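Local atomic coordinates of toxin 2A (Paenibacillus larvae, PDB entry 5URP), a protein that probably transfers ADP-ribose from NAD+ to a host protein, acting as an ADP-ribosyltransferase toxin and virulence factor of a bacterial pathogen. Residues A[23-31]-A[98-106]; A[44-55]-A[84-95]. One frame throughout, in Å; residues are numbered along the deposited sequence.

Contact 1 (A[23-31]-A[98-106]); sequences MIDFRIDKE and KDSVTVYRG
Asp-25 and Tyr-104 meet through a short hydrogen bond, 2.6 Å from Tyr-104 OH to Asp-25 OD1. The carboxylate oxygen lies in the ring plane, at the edge of the tyrosine, and is met on its syn side. The carboxylate and ring planes are 40° apart. CG of Asp-25 stands anti to the backbone N (chi1 177°), which places OD1 where Arg-27 N can also reach it, at 3.0 Å. This second donor comes from above the carboxylate plane and closes an Asx turn. OD1 thus has two donors. The backbones meet in a single parallel beta bridge between Ile-24 and Val-101. Strand 101-107 is an outermost strand of the five-stranded mixed sheet of the ADP-ribosyltransferase fold, and the N-terminal residues lie along it. Ile-24 N donates to Ser-100 O at 3.1 Å, and Ile-24 O accepts from Thr-102 N at 2.8 Å. Two residues past Ile-24, a water links the segments: it accepts from Phe-26 N and donates to Thr-102 O. Met-23 bends at chi2 and chi3, which brings SD to 3.4 Å from Thr-102 OG1 and CE against Ser-100 CB. Ile-24 CD1 packs against Asp-99, whose OD2 is hydrogen-bonded to Trp-36 NE1.

Contact 2 (A[44-55]-A[84-95]); sequences WKSTLTEEEKRQ and KIELIDKALIKT
Glu-52 meets Lys-90 and Lys-94 in a salt-bridge network where helices 50-61 and 79-92 pack crosswise. The short axes of 50-55 and 84-92 cross at -106°, 8.9 Å apart. Lys-90 NZ lies 2.6 Å from Glu-52 OE2 and approaches from above the carboxylate plane. The Lys-90 chain bends at chi3 (62°) and chi4 (86°), which curls NZ back onto that oxygen. Lys-94 is extended beyond CG and comes from the opposite direction to Glu-52, and its NZ takes the syn lone pair of Glu-52 OE1 at 2.8 Å. The same NZ donates to Thr-47 O at 2.9 Å, so the ammonium ties the loop before helix 50-61 to the glutamate. Carbon-to-carbon contacts line the crossing. Ala-91 CB sits 3.6 Å from Leu-48 CD2, and Leu-87 CD1 rests against both Glu-51 CG and Gln-55 CG. Ile-88 adds a looser contact with Gln-55 and also touches Tyr-59 and Ile-66.

In helix 30-45, Trp-44 is held between Leu-48 CD1 on one face and Thr-95 on the other. Thr-95 CB makes a CH-pi contact, 3.9 Å from the centroid of the five-membered ring. Trp-44 NE1 donates to Ala-91 O at 3.0 Å, and Lys-94 N reaches that oxygen from the opposite face of its carbonyl plane.

A capping box positions the glutamate. Glu-52 OE1 accepts from Thr-49 N, and Thr-49 OG1 accepts from Glu-52 N. This buried carboxylate therefore serves both the helix start and the lysines, a setting that would favour its charged form. A water joins Thr-49 OG1 to Lys-90 NZ.

In the fold
The modelled chain starts at Met-23, in the segment that lies along strand 101-107 in contact 1. It then enters helix 30-45, whose first residues belong to contact 1 and whose last belong to contact 2. A loop leads to helix 50-61, and helix 64-72 follows. Helix 79-92 then returns to 44-55 and closes the inner loop at contact 2. The next residues lead into strand 101-107, where contact 1 closes the outer loop. Contact 2 is thus nested inside contact 1, with centres 23 Å apart. Contact 2 joins helices to one another. Contact 1 joins the N terminus of this helical region to the edge of the main sheet.

Contact 1 (A[23-31]-A[98-106])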
loop_
_atom_site.group_PDB
_atom_site.type_symbol
_atom_site.label_atom_id
_atom_site.label_comp_id
_atom_site.label_asym_id
_atom_site.label_seq_id
_atom_site.Cartn_x
_atom_site.Cartn_y
_atom_site.Cartn_z
ATOM N N MET A 23 -18.096 -3.473 -5.196
ATOM C CA MET A 23 -16.634 -3.531 -5.097
ATOM C C MET A 23 -16.011 -3.456 -6.489
ATOM O O MET A 23 -16.366 -4.217 -7.388
ATOM C CB MET A 23 -16.178 -4.814 -4.393
ATOM C CG MET A 23 -14.651 -5.056 -4.377
ATOM S SD MET A 23 -13.742 -3.829 -3.419
ATOM C CE MET A 23 -14.374 -4.160 -1.775
ATOM N N ILE A 24 -15.112 -2.510 -6.641
ATOM C CA ILE A 24 -14.347 -2.304 -7.867
ATOM C C ILE A 24 -13.014 -3.017 -7.735
ATOM O O ILE A 24 -12.286 -2.819 -6.755
ATOM C CB ILE A 24 -14.109 -0.809 -8.130
ATOM C CG1 ILE A 24 -15.433 -0.039 -8.253
ATOM C CG2 ILE A 24 -13.263 -0.628 -9.385
ATOM C CD1 ILE A 24 -15.209 1.451 -8.232
ATOM N N ASP A 25 -12.649 -3.784 -8.758
ATOM C CA ASP A 25 -11.335 -4.420 -8.804
ATOM C C ASP A 25 -10.894 -4.401 -10.262
ATOM O O ASP A 25 -11.500 -5.079 -11.092
ATOM C CB ASP A 25 -11.413 -5.838 -8.240
ATOM C CG ASP A 25 -10.106 -6.596 -8.319
ATOM O OD1 ASP A 25 -9.061 -6.027 -8.717
ATOM O OD2 ASP A 25 -10.137 -7.781 -7.961
ATOM N N PHE A 26 -9.902 -3.571 -10.567
ATOM C CA PHE A 26 -9.421 -3.383 -11.928
ATOM C C PHE A 26 -8.475 -4.480 -12.383
ATOM O O PHE A 26 -8.206 -4.568 -13.583
ATOM C CB PHE A 26 -8.738 -2.022 -12.039
ATOM C CG PHE A 26 -9.691 -0.866 -11.876
ATOM C CD1 PHE A 26 -10.654 -0.615 -12.826
ATOM C CD2 PHE A 26 -9.629 -0.052 -10.762
ATOM C CE1 PHE A 26 -11.547 0.440 -12.663
ATOM C CE2 PHE A 26 -10.523 0.999 -10.604
ATOM C CZ PHE A 26 -11.455 1.236 -11.541
ATOM N N ARG A 27 -8.001 -5.325 -11.473
ATOM C CA ARG A 27 -7.137 -6.467 -11.792
ATOM C C ARG A 27 -5.911 -5.917 -12.513
ATOM O O ARG A 27 -5.094 -5.261 -11.850
ATOM C CB ARG A 27 -7.931 -7.546 -12.534
ATOM C CG ARG A 27 -9.019 -8.199 -11.655
ATOM C CD ARG A 27 -9.660 -9.420 -12.310
ATOM N NE ARG A 27 -8.684 -10.450 -12.666
ATOM C CZ ARG A 27 -8.299 -11.449 -11.874
ATOM N NH1 ARG A 27 -8.801 -11.577 -10.651
ATOM N NH2 ARG A 27 -7.403 -12.328 -12.309
ATOM N N ILE A 28 -5.704 -6.191 -13.802
ATOM C CA ILE A 28 -4.538 -5.644 -14.512
ATOM C C ILE A 28 -4.935 -4.601 -15.556
ATOM O O ILE A 28 -4.108 -4.221 -16.389
ATOM C CB ILE A 28 -3.705 -6.768 -15.162
ATOM C CG1 ILE A 28 -4.544 -7.555 -16.159
ATOM C CG2 ILE A 28 -3.139 -7.690 -14.089
ATOM C CD1 ILE A 28 -3.681 -8.517 -17.045
ATOM N N ASP A 29 -6.180 -4.123 -15.531
ATOM C CA ASP A 29 -6.684 -3.241 -16.593
ATOM C C ASP A 29 -6.293 -1.808 -16.261
ATOM O O ASP A 29 -7.050 -1.045 -15.656
ATOM C CB ASP A 29 -8.190 -3.390 -16.768
ATOM C CG ASP A 29 -8.719 -2.669 -17.995
ATOM O OD1 ASP A 29 -8.076 -1.704 -18.475
ATOM O OD2 ASP A 29 -9.797 -3.058 -18.488
ATOM N N LYS A 30 -5.094 -1.432 -16.704
ATOM C CA LYS A 30 -4.532 -0.123 -16.389
ATOM C C LYS A 30 -5.345 1.009 -17.009
ATOM O O LYS A 30 -5.494 2.068 -16.395
ATOM C CB LYS A 30 -3.085 -0.071 -16.880
ATOM C CG LYS A 30 -2.156 0.759 -16.077
ATOM C CD LYS A 30 -0.710 0.515 -16.476
ATOM C CE LYS A 30 0.229 1.326 -15.577
ATOM N NZ LYS A 30 1.674 1.056 -15.818
ATOM N N GLU A 31 -5.886 0.820 -18.220
ATOM C CA GLU A 31 -6.604 1.933 -18.845
ATOM C C GLU A 31 -7.912 2.233 -18.117
ATOM O O GLU A 31 -8.219 3.403 -17.843
ATOM C CB GLU A 31 -6.836 1.651 -20.332
ATOM C CG GLU A 31 -5.571 1.860 -21.159
ATOM C CD GLU A 31 -4.880 3.195 -20.845
ATOM O OE1 GLU A 31 -5.524 4.257 -21.003
ATOM O OE2 GLU A 31 -3.708 3.181 -20.405
ATOM N N LYS A 98 -15.641 7.223 -3.120
ATOM C CA LYS A 98 -17.049 7.085 -3.476
ATOM C C LYS A 98 -17.474 5.623 -3.560
ATOM O O LYS A 98 -18.627 5.303 -3.273
ATOM C CB LYS A 98 -17.333 7.784 -4.817
ATOM C CG LYS A 98 -18.815 7.765 -5.207
ATOM C CD LYS A 98 -19.117 8.614 -6.437
ATOM C CE LYS A 98 -20.453 8.204 -7.076
ATOM N NZ LYS A 98 -21.035 9.235 -8.004
ATOM N N ASP A 99 -16.568 4.727 -3.949
ATOM C CA ASP A 99 -16.874 3.307 -4.060
ATOM C C ASP A 99 -15.831 2.520 -3.290
ATOM O O ASP A 99 -14.692 2.961 -3.167
ATOM C CB ASP A 99 -16.853 2.810 -5.510
ATOM C CG ASP A 99 -17.452 3.794 -6.493
ATOM O OD1 ASP A 99 -18.687 3.955 -6.474
ATOM O OD2 ASP A 99 -16.679 4.368 -7.312
ATOM N N SER A 100 -16.187 1.310 -2.855
ATOM C CA SER A 100 -15.159 0.432 -2.314
ATOM C C SER A 100 -14.285 -0.065 -3.458
ATOM O O SER A 100 -14.763 -0.270 -4.575
ATOM C CB SER A 100 -15.748 -0.761 -1.589
ATOM O OG SER A 100 -16.724 -0.316 -0.632
ATOM N N VAL A 101 -13.005 -0.284 -3.162
ATOM C CA VAL A 101 -12.066 -0.632 -4.229
ATOM C C VAL A 101 -10.997 -1.559 -3.694
ATOM O O VAL A 101 -10.577 -1.459 -2.539
ATOM C CB VAL A 101 -11.441 0.639 -4.845
ATOM C CG1 VAL A 101 -10.477 1.250 -3.944
ATOM C CG2 VAL A 101 -10.809 0.333 -6.195
ATOM N N THR A 102 -10.525 -2.432 -4.586
ATOM C CA THR A 102 -9.425 -3.334 -4.309
ATOM C C THR A 102 -8.136 -2.702 -4.824
ATOM O O THR A 102 -8.106 -2.165 -5.934
ATOM C CB THR A 102 -9.659 -4.677 -4.999
ATOM O OG1 THR A 102 -10.873 -5.248 -4.521
ATOM C CG2 THR A 102 -8.523 -5.641 -4.705
ATOM N N VAL A 103 -7.104 -2.740 -3.999
ATOM C CA VAL A 103 -5.786 -2.281 -4.403
ATOM C C VAL A 103 -4.771 -3.388 -4.119
ATOM O O VAL A 103 -5.051 -4.366 -3.443
ATOM C CB VAL A 103 -5.369 -0.975 -3.720
ATOM C CG1 VAL A 103 -6.314 0.167 -4.112
ATOM C CG2 VAL A 103 -5.283 -1.143 -2.179
ATOM N N TYR A 104 -3.584 -3.218 -4.691
ATOM C CA TYR A 104 -2.543 -4.246 -4.679
ATOM C C TYR A 104 -1.229 -3.669 -4.186
ATOM O O TYR A 104 -0.904 -2.506 -4.451
ATOM C CB TYR A 104 -2.360 -4.816 -6.102
ATOM C CG TYR A 104 -3.590 -5.493 -6.619
ATOM C CD1 TYR A 104 -3.811 -6.842 -6.370
ATOM C CD2 TYR A 104 -4.536 -4.793 -7.339
ATOM C CE1 TYR A 104 -4.935 -7.466 -6.807
ATOM C CE2 TYR A 104 -5.694 -5.418 -7.815
ATOM C CZ TYR A 104 -5.888 -6.760 -7.528
ATOM O OH TYR A 104 -6.995 -7.403 -8.005
ATOM N N ARG A 105 -0.457 -4.483 -3.460
ATOM C CA ARG A 105 0.850 -4.039 -2.998
ATOM C C ARG A 105 1.794 -5.226 -2.983
ATOM O O ARG A 105 1.515 -6.217 -2.320
ATOM C CB ARG A 105 0.755 -3.445 -1.585
ATOM C CG ARG A 105 2.084 -3.071 -1.018
ATOM C CD ARG A 105 1.890 -2.326 0.298
ATOM N NE ARG A 105 3.137 -2.179 1.045
ATOM C CZ ARG A 105 4.096 -1.302 0.765
ATOM N NH1 ARG A 105 3.982 -0.466 -0.263
ATOM N NH2 ARG A 105 5.190 -1.269 1.508
ATOM N N GLY A 106 2.885 -5.141 -3.731
ATOM C CA GLY A 106 3.942 -6.123 -3.600
ATOM C C GLY A 106 4.902 -5.720 -2.495
ATOM O O GLY A 106 5.289 -4.557 -2.382
HETATM O O HOH W 1 -8.508 -2.242 -8.585
#

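Contact 2 (A[44-55]-A[84-95])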
loop_
_atom_site.group_PDB
_atom_site.type_symbol
_atom_site.label_atom_id
_atom_site.label_comp_id
_atom_site.label_asym_id
_atom_site.label_seq_id
_atom_site.Cartn_x
_atom_site.Cartn_y
_atom_site.Cartn_z
ATOM N N TRP A 44 -10.214 15.721 -5.560
ATOM C CA TRP A 44 -9.252 15.963 -4.494
ATOM C C TRP A 44 -8.396 17.192 -4.771
ATOM O O TRP A 44 -8.092 17.969 -3.855
ATOM C CB TRP A 44 -8.380 14.723 -4.362
ATOM C CG TRP A 44 -7.452 14.661 -3.217
ATOM C CD1 TRP A 44 -7.590 15.275 -1.989
ATOM C CD2 TRP A 44 -6.262 13.890 -3.148
ATOM N NE1 TRP A 44 -6.546 14.919 -1.185
ATOM C CE2 TRP A 44 -5.698 14.090 -1.876
ATOM C CE3 TRP A 44 -5.592 13.050 -4.055
ATOM C CZ2 TRP A 44 -4.531 13.462 -1.475
ATOM C CZ3 TRP A 44 -4.415 12.439 -3.666
ATOM C CH2 TRP A 44 -3.878 12.659 -2.386
ATOM N N LYS A 45 -7.992 17.386 -6.033
ATOM C CA LYS A 45 -6.964 18.387 -6.306
ATOM C C LYS A 45 -7.432 19.798 -5.975
ATOM O O LYS A 45 -6.615 20.646 -5.608
ATOM C CB LYS A 45 -6.487 18.318 -7.757
ATOM C CG LYS A 45 -7.332 18.952 -8.814
ATOM C CD LYS A 45 -6.488 19.032 -10.073
ATOM C CE LYS A 45 -7.018 19.979 -11.106
ATOM N NZ LYS A 45 -5.961 20.243 -12.114
ATOM N N SER A 46 -8.726 20.089 -6.109
ATOM C CA SER A 46 -9.163 21.449 -5.790
ATOM C C SER A 46 -9.155 21.742 -4.299
ATOM O O SER A 46 -9.388 22.901 -3.914
ATOM C CB SER A 46 -10.571 21.714 -6.316
ATOM O OG SER A 46 -11.415 20.692 -5.852
ATOM N N THR A 47 -8.962 20.734 -3.457
ATOM C CA THR A 47 -8.851 20.949 -2.019
ATOM C C THR A 47 -7.416 21.027 -1.544
ATOM O O THR A 47 -7.178 21.509 -0.433
ATOM C CB THR A 47 -9.556 19.834 -1.234
ATOM O OG1 THR A 47 -8.786 18.638 -1.265
ATOM C CG2 THR A 47 -11.007 19.620 -1.775
ATOM N N LEU A 48 -6.471 20.599 -2.374
ATOM C CA LEU A 48 -5.066 20.499 -2.000
ATOM C C LEU A 48 -4.355 21.834 -2.144
ATOM O O LEU A 48 -4.612 22.592 -3.085
ATOM C CB LEU A 48 -4.358 19.471 -2.877
ATOM C CG LEU A 48 -4.656 17.998 -2.636
ATOM C CD1 LEU A 48 -3.996 17.171 -3.743
ATOM C CD2 LEU A 48 -4.139 17.581 -1.269
ATOM N N THR A 49 -3.456 22.119 -1.205
ATOM C CA THR A 49 -2.615 23.305 -1.320
ATOM C C THR A 49 -1.392 22.948 -2.159
ATOM O O THR A 49 -1.042 21.788 -2.306
ATOM C CB THR A 49 -2.123 23.802 0.032
ATOM O OG1 THR A 49 -1.207 22.826 0.539
ATOM C CG2 THR A 49 -3.266 24.013 1.022
ATOM N N GLU A 50 -0.717 23.976 -2.676
ATOM C CA GLU A 50 0.477 23.710 -3.482
ATOM C C GLU A 50 1.546 22.974 -2.674
ATOM O O GLU A 50 2.212 22.069 -3.197
ATOM C CB GLU A 50 1.019 25.020 -4.064
ATOM C CG GLU A 50 0.086 25.649 -5.093
ATOM C CD GLU A 50 -0.249 24.710 -6.245
ATOM O OE1 GLU A 50 0.686 24.231 -6.929
ATOM O OE2 GLU A 50 -1.449 24.434 -6.459
ATOM N N GLU A 51 1.737 23.348 -1.408
ATOM C CA GLU A 51 2.723 22.650 -0.584
ATOM C C GLU A 51 2.325 21.207 -0.297
ATOM O O GLU A 51 3.198 20.321 -0.270
ATOM C CB GLU A 51 2.961 23.422 0.721
ATOM C CG GLU A 51 4.189 22.949 1.503
ATOM C CD GLU A 51 5.443 22.767 0.624
ATOM O OE1 GLU A 51 5.891 23.751 -0.007
ATOM O OE2 GLU A 51 5.973 21.632 0.550
ATOM N N GLU A 52 1.027 20.917 -0.141
ATOM C CA GLU A 52 0.609 19.531 0.004
ATOM C C GLU A 52 0.942 18.728 -1.245
ATOM O O GLU A 52 1.493 17.622 -1.156
ATOM C CB GLU A 52 -0.893 19.438 0.302
ATOM C CG GLU A 52 -1.231 19.824 1.745
ATOM C CD GLU A 52 -2.729 20.095 1.995
ATOM O OE1 GLU A 52 -3.518 20.208 1.039
ATOM O OE2 GLU A 52 -3.102 20.272 3.161
ATOM N N LYS A 53 0.594 19.254 -2.416
ATOM C CA LYS A 53 0.921 18.563 -3.670
ATOM C C LYS A 53 2.410 18.277 -3.763
ATOM O O LYS A 53 2.815 17.165 -4.125
ATOM C CB LYS A 53 0.478 19.398 -4.873
ATOM C CG LYS A 53 -1.037 19.545 -4.993
ATOM C CD LYS A 53 -1.368 20.501 -6.126
ATOM C CE LYS A 53 -2.839 20.807 -6.209
ATOM N NZ LYS A 53 -3.020 22.156 -6.797
ATOM N N ARG A 54 3.240 19.270 -3.460
ATOM C CA ARG A 54 4.689 19.095 -3.556
ATOM C C ARG A 54 5.182 17.983 -2.635
ATOM O O ARG A 54 6.033 17.175 -3.027
ATOM C CB ARG A 54 5.377 20.412 -3.238
ATOM C CG ARG A 54 6.875 20.307 -3.133
ATOM C CD ARG A 54 7.481 21.664 -2.824
ATOM N NE ARG A 54 8.210 21.626 -1.558
ATOM C CZ ARG A 54 9.523 21.443 -1.438
ATOM N NH1 ARG A 54 10.071 21.406 -0.228
ATOM N NH2 ARG A 54 10.297 21.310 -2.507
ATOM N N GLN A 55 4.665 17.919 -1.403
ATOM C CA GLN A 55 5.124 16.877 -0.485
ATOM C C GLN A 55 4.677 15.500 -0.924
ATOM O O GLN A 55 5.417 14.527 -0.724
ATOM C CB GLN A 55 4.651 17.155 0.949
ATOM C CG GLN A 55 5.287 18.356 1.580
ATOM C CD GLN A 55 6.810 18.262 1.684
ATOM O OE1 GLN A 55 7.402 17.167 1.684
ATOM N NE2 GLN A 55 7.454 19.416 1.743
ATOM N N LYS A 84 6.883 17.454 7.040
ATOM C CA LYS A 84 6.435 16.755 5.838
ATOM C C LYS A 84 5.267 15.830 6.137
ATOM O O LYS A 84 4.308 15.742 5.361
ATOM C CB LYS A 84 7.583 15.939 5.250
ATOM C CG LYS A 84 8.805 16.713 4.892
ATOM C CD LYS A 84 9.726 15.796 4.081
ATOM C CE LYS A 84 10.849 16.564 3.427
ATOM N NZ LYS A 84 12.050 16.501 4.291
ATOM N N ILE A 85 5.352 15.107 7.249
ATOM C CA ILE A 85 4.329 14.136 7.611
ATOM C C ILE A 85 3.017 14.841 7.963
ATOM O O ILE A 85 1.934 14.352 7.627
ATOM C CB ILE A 85 4.869 13.265 8.758
ATOM C CG1 ILE A 85 5.993 12.364 8.208
ATOM C CG2 ILE A 85 3.765 12.451 9.436
ATOM C CD1 ILE A 85 6.905 11.866 9.291
ATOM N N GLU A 86 3.097 16.010 8.605
ATOM C CA GLU A 86 1.895 16.798 8.887
ATOM C C GLU A 86 1.182 17.193 7.595
ATOM O O GLU A 86 -0.050 17.122 7.506
ATOM C CB GLU A 86 2.273 18.035 9.720
ATOM C CG GLU A 86 1.153 19.015 9.973
ATOM C CD GLU A 86 1.617 20.237 10.760
ATOM O OE1 GLU A 86 2.830 20.344 11.056
ATOM O OE2 GLU A 86 0.762 21.090 11.077
ATOM N N LEU A 87 1.943 17.562 6.563
ATOM C CA LEU A 87 1.354 17.983 5.295
ATOM C C LEU A 87 0.688 16.818 4.573
ATOM O O LEU A 87 -0.438 16.942 4.070
ATOM C CB LEU A 87 2.447 18.625 4.426
ATOM C CG LEU A 87 2.853 20.028 4.858
ATOM C CD1 LEU A 87 4.208 20.459 4.256
ATOM C CD2 LEU A 87 1.778 21.004 4.455
ATOM N N ILE A 88 1.371 15.670 4.495
ATOM C CA ILE A 88 0.761 14.513 3.862
ATOM C C ILE A 88 -0.466 14.055 4.630
ATOM O O ILE A 88 -1.492 13.727 4.028
ATOM C CB ILE A 88 1.796 13.386 3.723
ATOM C CG1 ILE A 88 2.981 13.892 2.913
ATOM C CG2 ILE A 88 1.146 12.208 3.053
ATOM C CD1 ILE A 88 4.155 12.935 2.877
ATOM N N ASP A 89 -0.384 14.041 5.966
ATOM C CA ASP A 89 -1.527 13.642 6.792
ATOM C C ASP A 89 -2.724 14.512 6.478
ATOM O O ASP A 89 -3.848 14.016 6.296
ATOM C CB ASP A 89 -1.191 13.782 8.275
ATOM C CG ASP A 89 -0.270 12.711 8.791
ATOM O OD1 ASP A 89 0.043 11.774 8.054
ATOM O OD2 ASP A 89 0.087 12.832 9.988
ATOM N N LYS A 90 -2.495 15.819 6.427
ATOM C CA LYS A 90 -3.556 16.786 6.188
ATOM C C LYS A 90 -4.130 16.637 4.793
ATOM O O LYS A 90 -5.328 16.852 4.592
ATOM C CB LYS A 90 -2.997 18.189 6.428
ATOM C CG LYS A 90 -3.912 19.376 6.223
ATOM C CD LYS A 90 -3.268 20.661 6.795
ATOM C CE LYS A 90 -1.938 21.066 6.123
ATOM N NZ LYS A 90 -2.087 21.910 4.877
ATOM N N ALA A 91 -3.293 16.267 3.812
ATOM C CA ALA A 91 -3.783 16.060 2.461
ATOM C C ALA A 91 -4.672 14.824 2.361
ATOM O O ALA A 91 -5.680 14.837 1.643
ATOM C CB ALA A 91 -2.586 15.949 1.493
ATOM N N LEU A 92 -4.311 13.731 3.021
ATOM C CA LEU A 92 -5.066 12.507 2.786
ATOM C C LEU A 92 -6.455 12.523 3.417
ATOM O O LEU A 92 -7.330 11.809 2.934
ATOM C CB LEU A 92 -4.278 11.312 3.284
ATOM C CG LEU A 92 -3.000 11.038 2.480
ATOM C CD1 LEU A 92 -2.167 9.944 3.149
ATOM C CD2 LEU A 92 -3.238 10.633 1.009
ATOM N N ILE A 93 -6.691 13.329 4.453
ATOM C CA ILE A 93 -8.052 13.404 5.005
ATOM C C ILE A 93 -8.976 14.273 4.171
ATOM O O ILE A 93 -10.176 14.365 4.470
ATOM C CB ILE A 93 -8.022 13.856 6.476
ATOM C CG1 ILE A 93 -7.420 15.255 6.632
ATOM C CG2 ILE A 93 -7.260 12.805 7.271
ATOM C CD1 ILE A 93 -7.457 15.778 8.061
ATOM N N LYS A 94 -8.477 14.867 3.097
ATOM C CA LYS A 94 -9.288 15.656 2.188
ATOM C C LYS A 94 -9.951 14.826 1.091
ATOM O O LYS A 94 -10.551 15.402 0.180
ATOM C CB LYS A 94 -8.443 16.744 1.541
ATOM C CG LYS A 94 -7.794 17.680 2.542
ATOM C CD LYS A 94 -7.144 18.837 1.832
ATOM C CE LYS A 94 -6.528 19.810 2.815
ATOM N NZ LYS A 94 -5.923 20.990 2.138
ATOM N N THR A 95 -9.854 13.511 1.130
ATOM C CA THR A 95 -10.583 12.753 0.135
ATOM C C THR A 95 -11.179 11.511 0.771
ATOM O O THR A 95 -10.805 11.092 1.861
ATOM C CB THR A 95 -9.694 12.455 -1.073
ATOM O OG1 THR A 95 -10.500 11.982 -2.177
ATOM C CG2 THR A 95 -8.580 11.486 -0.673
HETATM O O HOH W 2 -0.348 23.458 3.246
#